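Local coordinates for protein cytochrome b5 reductase 4 (Homo sapiens, PDB 3LF5) that binds heme in its cytochrome b5 domain and probably passes electrons from NADH, by way of a flavin-containing reductase domain, to acceptors, at residues N17-C22 with G42-L47; P35-H40 with E46-A51. All blocks are in the same frame, centred on the assembly; numbering follows the deposited sequence.

Interaction 1 of 2, residues N17-C22 with G42-L47. With HEM (protoporphyrin IX containing Fe), chain C; SO4 (sulfate ion), chain D.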
ATOM      1  N   ASN A  17       0.300  -6.518   6.347  1.00 11.58           N
ATOM      2  CA  ASN A  17      -0.400  -5.231   6.276  1.00 12.18           C
ATOM      3  C   ASN A  17      -1.349  -5.046   7.456  1.00 13.02           C
ATOM      4  O   ASN A  17      -2.309  -4.284   7.350  1.00 14.03           O
ATOM      5  CB  ASN A  17      -1.129  -5.065   4.933  1.00 12.50           C
ATOM      6  CG  ASN A  17      -2.268  -6.056   4.770  1.00 12.85           C
ATOM      7  OD1 ASN A  17      -2.349  -7.026   5.508  1.00 14.27           O
ATOM      8  ND2 ASN A  17      -3.141  -5.812   3.810  1.00 16.59           N
ATOM      9  N   LYS A  18      -1.088  -5.760   8.560  1.00 14.60           N
ATOM     10  CA  LYS A  18      -1.945  -5.705   9.742  1.00 15.06           C
ATOM     11  C   LYS A  18      -1.128  -5.196  10.903  1.00 15.29           C
ATOM     12  O   LYS A  18       0.086  -5.351  10.924  1.00 15.54           O
ATOM     13  CB  LYS A  18      -2.534  -7.075  10.060  1.00 16.95           C
ATOM     14  CG  LYS A  18      -3.301  -7.721   8.932  1.00 20.69           C
ATOM     15  CD  LYS A  18      -4.489  -6.886   8.507  1.00 24.21           C
ATOM     16  CE  LYS A  18      -5.432  -7.660   7.548  1.00 27.43           C
ATOM     17  NZ  LYS A  18      -4.776  -8.179   6.309  1.00 28.34           N
ATOM     18  N   LYS A  19      -1.779  -4.591  11.878  1.00 15.49           N
ATOM     19  CA  LYS A  19      -1.024  -4.011  12.981  1.00 16.48           C
ATOM     20  C   LYS A  19      -0.078  -4.975  13.692  1.00 16.01           C
ATOM     21  O   LYS A  19       1.065  -4.606  14.016  1.00 16.41           O
ATOM     22  CB  LYS A  19      -1.974  -3.373  13.976  1.00 18.13           C
ATOM     23  CG  LYS A  19      -1.251  -2.475  14.950  1.00 20.58           C
ATOM     24  CD  LYS A  19      -2.204  -1.729  15.847  1.00 23.01           C
ATOM     25  CE  LYS A  19      -2.894  -0.603  15.116  1.00 23.61           C
ATOM     26  NZ  LYS A  19      -3.572   0.287  16.053  1.00 24.87           N
ATOM     27  N   ASP A  20      -0.525  -6.208  13.885  1.00 16.77           N
ATOM     28  CA  ASP A  20       0.292  -7.203  14.562  1.00 17.62           C
ATOM     29  C   ASP A  20       1.306  -7.893  13.657  1.00 16.17           C
ATOM     30  O   ASP A  20       2.091  -8.714  14.154  1.00 16.79           O
ATOM     31  CB  ASP A  20      -0.590  -8.259  15.266  1.00 19.50           C
ATOM     32  CG  ASP A  20      -1.318  -9.213  14.294  1.00 24.06           C
ATOM     33  OD1 ASP A  20      -1.777 -10.275  14.778  1.00 30.86           O
ATOM     34  OD2 ASP A  20      -1.491  -8.921  13.089  1.00 30.47           O
ATOM     35  N   ASP A  21       1.285  -7.582  12.357  1.00 15.13           N
ATOM     36  CA  ASP A  21       2.196  -8.174  11.392  1.00 14.42           C
ATOM     37  C   ASP A  21       2.337  -7.178  10.253  1.00 13.56           C
ATOM     38  O   ASP A  21       1.719  -7.297   9.190  1.00 13.98           O
ATOM     39  CB  ASP A  21       1.676  -9.518  10.900  1.00 15.62           C
ATOM     40  CG  ASP A  21       2.661 -10.246  10.008  1.00 17.35           C
ATOM     41  OD1 ASP A  21       3.808  -9.801   9.856  1.00 18.53           O
ATOM     42  OD2 ASP A  21       2.278 -11.318   9.504  1.00 24.39           O
ATOM     43  N   CYS A  22       3.148  -6.157  10.521  1.00 11.63           N
ATOM     44  CA  CYS A  22       3.237  -4.976   9.692  1.00 11.28           C
ATOM     45  C   CYS A  22       4.644  -4.804   9.192  1.00 11.08           C
ATOM     46  O   CYS A  22       5.549  -4.520   9.980  1.00 11.94           O
ATOM     47  CB  CYS A  22       2.871  -3.724  10.500  1.00 12.42           C
ATOM     48  SG  CYS A  22       2.762  -2.222   9.513  1.00 14.36           S
ATOM     49  N   GLY A  42       4.408   9.564  16.112  1.00 12.38           N
ATOM     50  CA  GLY A  42       3.265  10.004  15.332  1.00 12.56           C
ATOM     51  C   GLY A  42       2.022   9.153  15.506  1.00 13.21           C
ATOM     52  O   GLY A  42       0.984   9.460  14.933  1.00 15.56           O
ATOM     53  N   GLY A  43       2.120   8.085  16.294  1.00 12.98           N
ATOM     54  CA  GLY A  43       0.990   7.210  16.570  1.00 13.22           C
ATOM     55  C   GLY A  43       0.867   6.035  15.625  1.00 12.51           C
ATOM     56  O   GLY A  43       1.522   5.954  14.591  1.00 12.95           O
ATOM     57  N   GLU A  44      -0.021   5.125  15.979  1.00 13.26           N
ATOM     58  CA  GLU A  44      -0.173   3.886  15.239  1.00 13.41           C
ATOM     59  C   GLU A  44      -0.892   4.051  13.906  1.00 13.54           C
ATOM     60  O   GLU A  44      -0.506   3.435  12.918  1.00 13.33           O
ATOM     61  CB  GLU A  44      -0.896   2.839  16.107  1.00 14.16           C
ATOM     62  CG  GLU A  44      -0.175   2.625  17.405  1.00 16.69           C
ATOM     63  CD  GLU A  44      -0.667   1.452  18.229  1.00 20.65           C
ATOM     64  OE1 GLU A  44      -1.687   0.828  17.881  1.00 24.12           O
ATOM     65  OE2 GLU A  44      -0.032   1.177  19.273  1.00 24.81           O
ATOM     66  N   ASP A  45      -1.953   4.848  13.881  1.00 14.43           N
ATOM     67  CA  ASP A  45      -2.702   5.058  12.646  1.00 15.94           C
ATOM     68  C   ASP A  45      -1.814   5.602  11.534  1.00 15.16           C
ATOM     69  O   ASP A  45      -1.890   5.155  10.413  1.00 14.95           O
ATOM     70  CB  ASP A  45      -3.882   6.010  12.874  1.00 18.05           C
ATOM     71  CG  ASP A  45      -5.017   5.389  13.685  1.00 21.57           C
ATOM     72  OD1 ASP A  45      -5.001   4.180  13.967  1.00 26.11           O
ATOM     73  OD2 ASP A  45      -5.944   6.149  14.038  1.00 27.75           O
ATOM     74  N   GLU A  46      -0.953   6.552  11.867  1.00 14.42           N
ATOM     75  CA  GLU A  46      -0.070   7.128  10.866  1.00 14.58           C
ATOM     76  C   GLU A  46       0.884   6.067  10.316  1.00 13.04           C
ATOM     77  O   GLU A  46       1.066   5.964   9.095  1.00 13.49           O
ATOM     78  CB  GLU A  46       0.723   8.315  11.422  1.00 15.39           C
ATOM     79  CG  GLU A  46      -0.102   9.574  11.612  1.00 18.82           C
ATOM     80  CD  GLU A  46      -0.341  10.347  10.347  1.00 21.10           C
ATOM     81  OE1 GLU A  46       0.294  10.080   9.316  1.00 21.45           O
ATOM     82  OE2 GLU A  46      -1.173  11.267  10.384  1.00 25.57           O
ATOM     83  N   LEU A  47       1.502   5.291  11.193  1.00 13.24           N
ATOM     84  CA  LEU A  47       2.435   4.292  10.745  1.00 12.62           C
ATOM     85  C   LEU A  47       1.689   3.258   9.860  1.00 12.61           C
ATOM     86  O   LEU A  47       2.197   2.785   8.843  1.00 13.26           O
ATOM     87  CB  LEU A  47       3.115   3.653  11.956  1.00 13.58           C
ATOM     88  CG  LEU A  47       4.287   2.744  11.680  1.00 13.90           C
ATOM     89  CD1 LEU A  47       5.363   3.417  10.851  1.00 16.30           C
ATOM     90  CD2 LEU A  47       4.826   2.282  13.016  1.00 13.97           C
TER
HETATM   91  CHA HEM C   1       7.021  11.522  14.215  0.50  9.55           C
HETATM   92  CHB HEM C   1       4.171   9.968  10.618  0.50  8.74           C
HETATM   93  CHC HEM C   1       7.136   6.288   9.806  0.50  9.14           C
HETATM   94  CHD HEM C   1       9.872   7.700  13.498  0.50  9.37           C
HETATM   95  C1A HEM C   1       6.004  11.404  13.309  0.50 10.41           C
HETATM   96  C2A HEM C   1       4.903  12.308  13.148  0.50 10.22           C
HETATM   97  C3A HEM C   1       4.115  11.884  12.179  0.50  8.92           C
HETATM   98  C4A HEM C   1       4.696  10.668  11.670  0.50  8.82           C
HETATM   99  CMA HEM C   1       2.829  12.543  11.633  0.50  9.90           C
HETATM  100  CAA HEM C   1       4.714  13.571  13.978  0.50 10.46           C
HETATM  101  CBA HEM C   1       5.354  14.643  13.114  0.50 12.26           C
HETATM  102  CGA HEM C   1       4.996  16.023  13.535  0.50 14.50           C
HETATM  103  O1A HEM C   1       5.758  16.891  13.054  0.50 15.26           O
HETATM  104  O2A HEM C   1       4.015  16.240  14.311  0.50 14.54           O
HETATM  105  C1B HEM C   1       4.750   8.877  10.031  0.50  9.19           C
HETATM  106  C2B HEM C   1       4.254   8.169   8.872  0.50  9.47           C
HETATM  107  C3B HEM C   1       5.071   7.148   8.645  0.50  9.14           C
HETATM  108  C4B HEM C   1       6.121   7.186   9.650  0.50  8.80           C
HETATM  109  CMB HEM C   1       2.996   8.551   8.078  0.50 10.73           C
HETATM  110  CAB HEM C   1       4.936   6.121   7.500  0.50 10.18           C
HETATM  111  CBB HEM C   1       6.014   5.650   6.863  0.50 11.73           C
HETATM  112  C1C HEM C   1       8.081   6.304  10.790  0.50  9.31           C
HETATM  113  C2C HEM C   1       9.105   5.318  11.051  0.50  9.09           C
HETATM  114  C3C HEM C   1       9.833   5.752  12.069  0.50  9.59           C
HETATM  115  C4C HEM C   1       9.315   6.995  12.491  0.50  9.81           C
HETATM  116  CMC HEM C   1       9.326   4.016  10.289  0.50  8.20           C
HETATM  117  CAC HEM C   1      11.029   5.118  12.781  0.50 11.43           C
HETATM  118  CBC HEM C   1      11.955   4.486  12.089  0.50 13.69           C
HETATM  119  C1D HEM C   1       9.446   8.910  13.941  0.50  9.30           C
HETATM  120  C2D HEM C   1      10.210   9.747  14.818  0.50 11.06           C
HETATM  121  C3D HEM C   1       9.319  10.946  15.061  0.50 10.29           C
HETATM  122  C4D HEM C   1       8.114  10.708  14.297  0.50 10.06           C
HETATM  123  CMD HEM C   1      11.613   9.455  15.376  0.50 11.41           C
HETATM  124  CAD HEM C   1       9.693  12.175  15.896  0.50  9.80           C
HETATM  125  CBD HEM C   1      10.623  13.090  15.082  0.50 12.11           C
HETATM  126  CGD HEM C   1      10.946  14.268  15.987  0.50 15.64           C
HETATM  127  O1D HEM C   1      11.397  14.048  17.136  0.50 17.05           O
HETATM  128  O2D HEM C   1      10.721  15.420  15.540  0.50 20.00           O
HETATM  129  NA  HEM C   1       5.841  10.387  12.385  0.50  9.43           N
HETATM  130  NB  HEM C   1       5.890   8.264  10.487  0.50  7.79           N
HETATM  131  NC  HEM C   1       8.246   7.328  11.698  0.50  9.53           N
HETATM  132  ND  HEM C   1       8.241   9.487  13.646  0.50 10.08           N
HETATM  133 FE   HEM C   1       7.081   8.848  12.050  0.50  9.46          FE
HETATM  134  S   SO4 D 138      -2.883   6.608  17.485  1.00 25.88           S
HETATM  135  O1  SO4 D 138      -3.023   6.295  16.086  1.00 26.54           O
HETATM  136  O2  SO4 D 138      -4.150   6.451  18.203  1.00 30.33           O
HETATM  137  O3  SO4 D 138      -1.773   5.825  18.068  1.00 23.64           O
HETATM  138  O4  SO4 D 138      -2.482   8.010  17.603  1.00 32.94           O
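K19 and E44 come nearest in the backbone, 8.3 Å from CA to CA, where the type I turn K18-D21 between strands 17-18 and 21-26 faces the first turn of the helix starting at E44. Only their side chains bridge that distance. K19 runs out with CG opposite its backbone N (chi1 -166°), bends at chi3, and brings NZ 2.7 Å from OE1 of E44. The two side chains cross at about a right angle, and the ammonium meets OE1 nearly along its C-O bond, forming a hydrogen-bonded salt bridge. The CD of K19 also lies 3.3 Å from E44 OE1, so the methylene chain lies against the same oxygen.

On the helix side, G43 occupies the N-cap position. A sulfate, probably from the crystallisation liquor, sits over this end: E44 N reaches sulfate O3 at 2.8 Å and D45 N reaches sulfate O1 at 2.8 Å, both almost straight.

Charge thus joins a surface turn to the helix N-terminus, where the backbone N-H groups at E44 and D45 bind an anion while the carboxylate of E44 takes the lysine.

Interaction 2 of 2, residues P35-H40 with E46-A51. With HEM (protoporphyrin IX containing Fe), chain C.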
ATOM      1  N   PRO A  35       6.703  -4.347  16.333  1.00 12.08           N
ATOM      2  CA  PRO A  35       7.147  -4.011  17.700  1.00 12.76           C
ATOM      3  C   PRO A  35       7.343  -2.518  17.966  1.00 11.97           C
ATOM      4  O   PRO A  35       7.351  -2.082  19.111  1.00 13.52           O
ATOM      5  CB  PRO A  35       8.482  -4.754  17.859  1.00 13.50           C
ATOM      6  CG  PRO A  35       8.757  -5.397  16.600  1.00 16.44           C
ATOM      7  CD  PRO A  35       7.676  -5.184  15.620  1.00 12.51           C
ATOM      8  N   TYR A  36       7.468  -1.738  16.903  1.00 11.41           N
ATOM      9  CA  TYR A  36       7.664  -0.293  17.008  1.00 11.37           C
ATOM     10  C   TYR A  36       6.329   0.456  17.105  1.00 10.59           C
ATOM     11  O   TYR A  36       6.307   1.625  17.509  1.00 11.71           O
ATOM     12  CB  TYR A  36       8.449   0.223  15.782  1.00 10.93           C
ATOM     13  CG  TYR A  36       8.803   1.709  15.843  1.00 10.37           C
ATOM     14  CD1 TYR A  36       9.545   2.217  16.902  1.00 10.69           C
ATOM     15  CD2 TYR A  36       8.353   2.591  14.879  1.00 10.61           C
ATOM     16  CE1 TYR A  36       9.823   3.576  16.981  1.00 11.45           C
ATOM     17  CE2 TYR A  36       8.635   3.904  14.961  1.00 11.06           C
ATOM     18  CZ  TYR A  36       9.361   4.415  16.009  1.00 12.09           C
ATOM     19  OH  TYR A  36       9.615   5.770  16.091  1.00 13.34           O
ATOM     20  N   MET A  37       5.229  -0.191  16.703  1.00 12.33           N
ATOM     21  CA  MET A  37       3.927   0.465  16.653  1.00 14.11           C
ATOM     22  C   MET A  37       3.618   1.261  17.902  1.00 14.17           C
ATOM     23  O   MET A  37       3.190   2.416  17.802  1.00 14.59           O
ATOM     24  CB  MET A  37       2.820  -0.577  16.472  1.00 15.88           C
ATOM     25  CG  MET A  37       2.503  -0.893  15.077  1.00 18.05           C
ATOM     26  SD  MET A  37       1.609   0.394  14.187  1.00 16.18           S
ATOM     27  CE  MET A  37       1.988  -0.340  12.607  1.00 19.66           C
ATOM     28  N   GLU A  38       3.816   0.639  19.063  1.00 13.47           N
ATOM     29  CA  GLU A  38       3.413   1.257  20.322  1.00 15.34           C
ATOM     30  C   GLU A  38       4.310   2.438  20.727  1.00 14.36           C
ATOM     31  O   GLU A  38       3.943   3.184  21.629  1.00 16.96           O
ATOM     32  CB  GLU A  38       3.387   0.213  21.437  1.00 15.89           C
ATOM     33  CG  GLU A  38       4.753  -0.248  21.878  1.00 18.19           C
ATOM     34  CD  GLU A  38       4.692  -1.093  23.131  1.00 22.23           C
ATOM     35  OE1 GLU A  38       4.380  -0.542  24.208  1.00 25.75           O
ATOM     36  OE2 GLU A  38       4.956  -2.300  23.041  1.00 24.17           O
ATOM     37  N   TYR A  39       5.467   2.620  20.076  1.00 13.14           N
ATOM     38  CA  TYR A  39       6.438   3.659  20.389  1.00 12.49           C
ATOM     39  C   TYR A  39       6.431   4.838  19.414  1.00 12.10           C
ATOM     40  O   TYR A  39       6.953   5.904  19.752  1.00 12.76           O
ATOM     41  CB  TYR A  39       7.869   3.074  20.448  1.00 13.00           C
ATOM     42  CG  TYR A  39       8.048   1.983  21.461  1.00 12.79           C
ATOM     43  CD1 TYR A  39       8.051   2.264  22.815  1.00 15.92           C
ATOM     44  CD2 TYR A  39       8.190   0.662  21.067  1.00 14.74           C
ATOM     45  CE1 TYR A  39       8.212   1.264  23.760  1.00 18.16           C
ATOM     46  CE2 TYR A  39       8.347  -0.345  22.004  1.00 16.03           C
ATOM     47  CZ  TYR A  39       8.361  -0.034  23.354  1.00 18.00           C
ATOM     48  OH  TYR A  39       8.524  -1.029  24.285  1.00 21.73           O
ATOM     49  N   HIS A  40       5.922   4.663  18.200  1.00 11.40           N
ATOM     50  CA  HIS A  40       6.022   5.695  17.167  1.00 10.78           C
ATOM     51  C   HIS A  40       5.462   7.017  17.662  1.00 11.05           C
ATOM     52  O   HIS A  40       4.286   7.086  18.011  1.00 12.11           O
ATOM     53  CB  HIS A  40       5.257   5.243  15.936  1.00 10.57           C
ATOM     54  CG  HIS A  40       5.300   6.219  14.804  1.00  9.65           C
ATOM     55  ND1 HIS A  40       4.176   6.649  14.143  1.00  9.67           N
ATOM     56  CD2 HIS A  40       6.342   6.905  14.273  1.00  8.35           C
ATOM     57  CE1 HIS A  40       4.532   7.522  13.213  1.00 10.03           C
ATOM     58  NE2 HIS A  40       5.847   7.688  13.264  1.00  8.43           N
ATOM     59  N   GLU A  46      -0.953   6.552  11.867  1.00 14.42           N
ATOM     60  CA  GLU A  46      -0.070   7.128  10.866  1.00 14.58           C
ATOM     61  C   GLU A  46       0.884   6.067  10.316  1.00 13.04           C
ATOM     62  O   GLU A  46       1.066   5.964   9.095  1.00 13.49           O
ATOM     63  CB  GLU A  46       0.723   8.315  11.422  1.00 15.39           C
ATOM     64  CG  GLU A  46      -0.102   9.574  11.612  1.00 18.82           C
ATOM     65  CD  GLU A  46      -0.341  10.347  10.347  1.00 21.10           C
ATOM     66  OE1 GLU A  46       0.294  10.080   9.316  1.00 21.45           O
ATOM     67  OE2 GLU A  46      -1.173  11.267  10.384  1.00 25.57           O
ATOM     68  N   LEU A  47       1.502   5.291  11.193  1.00 13.24           N
ATOM     69  CA  LEU A  47       2.435   4.292  10.745  1.00 12.62           C
ATOM     70  C   LEU A  47       1.689   3.258   9.860  1.00 12.61           C
ATOM     71  O   LEU A  47       2.197   2.785   8.843  1.00 13.26           O
ATOM     72  CB  LEU A  47       3.115   3.653  11.956  1.00 13.58           C
ATOM     73  CG  LEU A  47       4.287   2.744  11.680  1.00 13.90           C
ATOM     74  CD1 LEU A  47       5.363   3.417  10.851  1.00 16.30           C
ATOM     75  CD2 LEU A  47       4.826   2.282  13.016  1.00 13.97           C
ATOM     76  N   MET A  48       0.472   2.914  10.245  1.00 12.75           N
ATOM     77  CA  MET A  48      -0.334   1.974   9.473  1.00 13.41           C
ATOM     78  C   MET A  48      -0.689   2.443   8.065  1.00 13.41           C
ATOM     79  O   MET A  48      -1.050   1.621   7.230  1.00 13.87           O
ATOM     80  CB  MET A  48      -1.638   1.649  10.216  1.00 13.70           C
ATOM     81  CG  MET A  48      -1.418   0.671  11.362  1.00 14.54           C
ATOM     82  SD  MET A  48      -0.899  -0.983  10.841  1.00 15.78           S
ATOM     83  CE  MET A  48      -2.322  -1.541   9.890  1.00 18.88           C
ATOM     84  N   ARG A  49      -0.576   3.742   7.767  1.00 13.02           N
ATOM     85  CA  ARG A  49      -0.797   4.225   6.418  1.00 13.38           C
ATOM     86  C   ARG A  49       0.137   3.544   5.438  1.00 12.37           C
ATOM     87  O   ARG A  49      -0.192   3.445   4.253  1.00 14.64           O
ATOM     88  CB  ARG A  49      -0.592   5.731   6.343  1.00 13.54           C
ATOM     89  CG  ARG A  49      -1.653   6.513   7.105  1.00 15.69           C
ATOM     90  CD  ARG A  49      -1.289   7.956   7.145  1.00 17.90           C
ATOM     91  NE  ARG A  49      -1.414   8.563   5.830  1.00 19.06           N
ATOM     92  CZ  ARG A  49      -1.010   9.790   5.540  1.00 19.64           C
ATOM     93  NH1 ARG A  49      -0.466  10.559   6.472  1.00 22.15           N
ATOM     94  NH2 ARG A  49      -1.151  10.240   4.310  1.00 21.82           N
ATOM     95  N   ALA A  50       1.294   3.081   5.912  1.00 11.59           N
ATOM     96  CA  ALA A  50       2.307   2.455   5.062  1.00 12.10           C
ATOM     97  C   ALA A  50       2.327   0.941   5.202  1.00 11.56           C
ATOM     98  O   ALA A  50       3.174   0.297   4.620  1.00 12.03           O
ATOM     99  CB  ALA A  50       3.707   3.038   5.341  1.00 12.88           C
ATOM    100  N   ALA A  51       1.380   0.346   5.924  1.00 11.79           N
ATOM    101  CA  ALA A  51       1.426  -1.088   6.208  1.00 11.69           C
ATOM    102  C   ALA A  51       1.451  -1.915   4.927  1.00 11.48           C
ATOM    103  O   ALA A  51       0.637  -1.707   4.024  1.00 11.83           O
ATOM    104  CB  ALA A  51       0.216  -1.483   7.042  1.00 13.07           C
TER
HETATM  105  CHA HEM C   1       7.021  11.522  14.215  0.50  9.55           C
HETATM  106  CHB HEM C   1       4.171   9.968  10.618  0.50  8.74           C
HETATM  107  CHC HEM C   1       7.136   6.288   9.806  0.50  9.14           C
HETATM  108  CHD HEM C   1       9.872   7.700  13.498  0.50  9.37           C
HETATM  109  C1A HEM C   1       6.004  11.404  13.309  0.50 10.41           C
HETATM  110  C2A HEM C   1       4.903  12.308  13.148  0.50 10.22           C
HETATM  111  C3A HEM C   1       4.115  11.884  12.179  0.50  8.92           C
HETATM  112  C4A HEM C   1       4.696  10.668  11.670  0.50  8.82           C
HETATM  113  CMA HEM C   1       2.829  12.543  11.633  0.50  9.90           C
HETATM  114  CAA HEM C   1       4.714  13.571  13.978  0.50 10.46           C
HETATM  115  CBA HEM C   1       5.354  14.643  13.114  0.50 12.26           C
HETATM  116  CGA HEM C   1       4.996  16.023  13.535  0.50 14.50           C
HETATM  117  O1A HEM C   1       5.758  16.891  13.054  0.50 15.26           O
HETATM  118  O2A HEM C   1       4.015  16.240  14.311  0.50 14.54           O
HETATM  119  C1B HEM C   1       4.750   8.877  10.031  0.50  9.19           C
HETATM  120  C2B HEM C   1       4.254   8.169   8.872  0.50  9.47           C
HETATM  121  C3B HEM C   1       5.071   7.148   8.645  0.50  9.14           C
HETATM  122  C4B HEM C   1       6.121   7.186   9.650  0.50  8.80           C
HETATM  123  CMB HEM C   1       2.996   8.551   8.078  0.50 10.73           C
HETATM  124  CAB HEM C   1       4.936   6.121   7.500  0.50 10.18           C
HETATM  125  CBB HEM C   1       6.014   5.650   6.863  0.50 11.73           C
HETATM  126  C1C HEM C   1       8.081   6.304  10.790  0.50  9.31           C
HETATM  127  C2C HEM C   1       9.105   5.318  11.051  0.50  9.09           C
HETATM  128  C3C HEM C   1       9.833   5.752  12.069  0.50  9.59           C
HETATM  129  C4C HEM C   1       9.315   6.995  12.491  0.50  9.81           C
HETATM  130  CMC HEM C   1       9.326   4.016  10.289  0.50  8.20           C
HETATM  131  CAC HEM C   1      11.029   5.118  12.781  0.50 11.43           C
HETATM  132  CBC HEM C   1      11.955   4.486  12.089  0.50 13.69           C
HETATM  133  C1D HEM C   1       9.446   8.910  13.941  0.50  9.30           C
HETATM  134  C2D HEM C   1      10.210   9.747  14.818  0.50 11.06           C
HETATM  135  C3D HEM C   1       9.319  10.946  15.061  0.50 10.29           C
HETATM  136  C4D HEM C   1       8.114  10.708  14.297  0.50 10.06           C
HETATM  137  CMD HEM C   1      11.613   9.455  15.376  0.50 11.41           C
HETATM  138  CAD HEM C   1       9.693  12.175  15.896  0.50  9.80           C
HETATM  139  CBD HEM C   1      10.623  13.090  15.082  0.50 12.11           C
HETATM  140  CGD HEM C   1      10.946  14.268  15.987  0.50 15.64           C
HETATM  141  O1D HEM C   1      11.397  14.048  17.136  0.50 17.05           O
HETATM  142  O2D HEM C   1      10.721  15.420  15.540  0.50 20.00           O
HETATM  143  NA  HEM C   1       5.841  10.387  12.385  0.50  9.43           N
HETATM  144  NB  HEM C   1       5.890   8.264  10.487  0.50  7.79           N
HETATM  145  NC  HEM C   1       8.246   7.328  11.698  0.50  9.53           N
HETATM  146  ND  HEM C   1       8.241   9.487  13.646  0.50 10.08           N
HETATM  147 FE   HEM C   1       7.081   8.848  12.050  0.50  9.46          FE
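H40 and L47 each swing CG away from the backbone N, with chi1 -179° and -170°, and this sets the imidazole beside the leucine over the heme. ND1 of H40 lies 3.9 Å from L47 CB, which approaches the ring obliquely, while CB of E46 sits at the ring edge, near its plane. At the far end of the ring, NE2 binds the heme iron at 2.1 Å. H63 supplies the second histidine ligand, and a hydrogen bond from H40 ND1 to the carbonyl O of G43 helps fix the rotation of the imidazole. This bis-histidine heme is the hallmark of the cytochrome b5 fold, with H40 carried by the loop that leads into helix 44-48.

L47 splits its two methyls between cofactor and protein: CD1 lies 3.5 Å from heme CHC, whereas CD2 packs 4.0 Å from CD2 of Y36, the two side chains crossing at about a right angle. The Y36 ring continues to the heme rim, its OH 3.2 Å from CHD. M37 bends at chi2 (-73°) and puts CE 3.9 Å from L47 CD2. The same CE lies 3.4 Å from SD of M48. R49 NH1 reaches E46 OE1 at 3.0 Å in a salt bridge beside heme methyl CMB; the oxygen lies in the guanidinium plane, and NH1 comes from the syn side, tilted somewhat out of the carboxylate plane.

Overall arrangement
Interactions 1 and 2 have centres about 4 Å apart on the same side of the domain, and both end on helix 44-48, sharing E46 and L47. Along the chain the order is 17-22, then 35-40, then the helix: a turn of the sheet and the histidine-bearing loop both pack on it. They touch directly as well, for E44 packs against the M37 backbone, C22 on A51, and K19 on M48. Interaction 1 lies at the surface, and interaction 2 is partly buried against the cofactor. Together they tie the mixed sheet, through one short helix, to one wall of the heme pocket.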